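Local structure of protein BA_2500 (Bacillus anthracis, 4GUC) at residues G32-K35 against H36-F40. The protein is of unknown function but belongs to the DUF5065 family, whose beta-rich domain is grouped with the E-set (immunoglobulin-like) folds. Residues are numbered along the deposited sequence; the frame is centred on the assembly and turned at random.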
loop_
_atom_site.group_PDB
_atom_site.type_symbol
_atom_site.label_atom_id
_atom_site.label_comp_id
_atom_site.label_asym_id
_atom_site.label_seq_id
_atom_site.Cartn_x
_atom_site.Cartn_y
_atom_site.Cartn_z
ATOM N N GLY A 32 -9.509 -2.709 5.192
ATOM C CA GLY A 32 -9.916 -2.869 6.574
ATOM C C GLY A 32 -8.816 -3.622 7.284
ATOM O O GLY A 32 -7.778 -3.920 6.710
ATOM N N ASP A 33 -9.053 -3.968 8.535
ATOM C CA ASP A 33 -8.053 -4.689 9.325
ATOM C C ASP A 33 -7.923 -6.121 8.843
ATOM O O ASP A 33 -8.922 -6.767 8.463
ATOM C CB ASP A 33 -8.411 -4.685 10.790
ATOM C CG ASP A 33 -8.435 -3.290 11.396
ATOM O OD1 ASP A 33 -7.821 -2.331 10.854
ATOM O OD2 ASP A 33 -9.093 -3.168 12.452
ATOM N N LEU A 34 -6.695 -6.626 8.859
ATOM C CA LEU A 34 -6.407 -7.999 8.405
ATOM C C LEU A 34 -5.708 -8.809 9.499
ATOM O O LEU A 34 -5.118 -8.234 10.432
ATOM C CB LEU A 34 -5.527 -7.949 7.139
ATOM C CG LEU A 34 -6.102 -7.199 5.923
ATOM C CD1 LEU A 34 -5.125 -7.160 4.762
ATOM C CD2 LEU A 34 -7.406 -7.860 5.507
ATOM N N LYS A 35 -5.823 -10.130 9.414
ATOM C CA LYS A 35 -5.187 -11.049 10.355
ATOM C C LYS A 35 -4.271 -11.992 9.594
ATOM O O LYS A 35 -4.458 -12.206 8.394
ATOM C CB LYS A 35 -6.228 -11.890 11.093
ATOM C CG LYS A 35 -7.046 -11.143 12.127
ATOM C CD LYS A 35 -8.155 -12.027 12.695
ATOM C CE LYS A 35 -7.665 -13.321 13.371
ATOM N NZ LYS A 35 -7.202 -13.143 14.791
ATOM N N HIS A 36 -3.246 -12.514 10.265
ATOM C CA HIS A 36 -2.368 -13.490 9.625
ATOM C C HIS A 36 -3.269 -14.606 9.094
ATOM O O HIS A 36 -4.150 -15.088 9.818
ATOM C CB HIS A 36 -1.319 -14.093 10.575
ATOM C CG HIS A 36 -0.332 -13.099 11.110
ATOM N ND1 HIS A 36 0.190 -13.163 12.390
ATOM C CD2 HIS A 36 0.164 -11.966 10.557
ATOM C CE1 HIS A 36 1.031 -12.157 12.568
ATOM N NE2 HIS A 36 1.002 -11.393 11.483
ATOM N N GLY A 37 -3.066 -14.995 7.837
ATOM C CA GLY A 37 -3.871 -16.038 7.196
ATOM C C GLY A 37 -4.805 -15.442 6.170
ATOM O O GLY A 37 -5.295 -16.168 5.289
ATOM N N ASP A 38 -5.090 -14.150 6.301
ATOM C CA ASP A 38 -5.947 -13.450 5.333
ATOM C C ASP A 38 -5.141 -13.167 4.058
ATOM O O ASP A 38 -3.921 -13.392 3.977
ATOM C CB ASP A 38 -6.477 -12.111 5.883
ATOM C CG ASP A 38 -7.503 -12.268 6.988
ATOM O OD1 ASP A 38 -8.036 -13.378 7.191
ATOM O OD2 ASP A 38 -7.822 -11.235 7.637
ATOM N N THR A 39 -5.832 -12.663 3.047
ATOM C CA THR A 39 -5.185 -12.325 1.796
ATOM C C THR A 39 -5.601 -10.926 1.390
ATOM O O THR A 39 -6.747 -10.549 1.542
ATOM C CB THR A 39 -5.581 -13.307 0.653
ATOM O OG1 THR A 39 -5.149 -14.652 0.979
ATOM C CG2 THR A 39 -4.973 -12.904 -0.697
ATOM N N PHE A 40 -4.639 -10.118 0.973
ATOM C CA PHE A 40 -4.897 -8.757 0.470
ATOM C C PHE A 40 -5.217 -9.012 -0.999
ATOM O O PHE A 40 -4.406 -9.603 -1.693
ATOM C CB PHE A 40 -3.633 -7.912 0.644
ATOM C CG PHE A 40 -3.707 -6.544 0.057
ATOM C CD1 PHE A 40 -4.099 -5.445 0.815
ATOM C CD2 PHE A 40 -3.380 -6.343 -1.269
ATOM C CE1 PHE A 40 -4.159 -4.166 0.260
ATOM C CE2 PHE A 40 -3.430 -5.054 -1.823
ATOM C CZ PHE A 40 -3.813 -3.977 -1.043
#
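Asp38 and Lys35 grip each other twice across a tight turn. The backbone N of Asp38 donates to Lys35 O at 2.9 Å, which closes the turn. The carboxylate of Asp38 then reaches back, and its OD2 accepts the backbone N-H of Lys35 at 2.9 Å. That bond is nearly straight (163°), but the N-H comes from above the carboxylate plane. CB of Asp38 already points toward residues 32-35, and with CG anti to its own carbonyl carbon (chi1 -70°) the carboxylate is brought to Lys35 N. Asp38 OD2 also lies 4.0 Å from Leu34 CD2. Leu34 CD1 sits at the ring edge of Phe40, near the ring plane, 4.4 Å from Phe40 CD1. Ile91 and Phe116 also touch Leu34. The Lys35 chain bends at chi3 and chi4, and NZ forms a salt bridge with Lys120 OXT at the chain terminus. The CB of His36 is directed away from residues 32-35, and its ring NE2 hydrogen-bonds to Tyr95 O. Gly37 has a positive phi (108°), as the third position of a type II turn favours. The arrangement is a type II beta turn from Lys35 to Asp38, linking strand 34-35 of the mixed sheet to strand 39-45 of the two-stranded sheet.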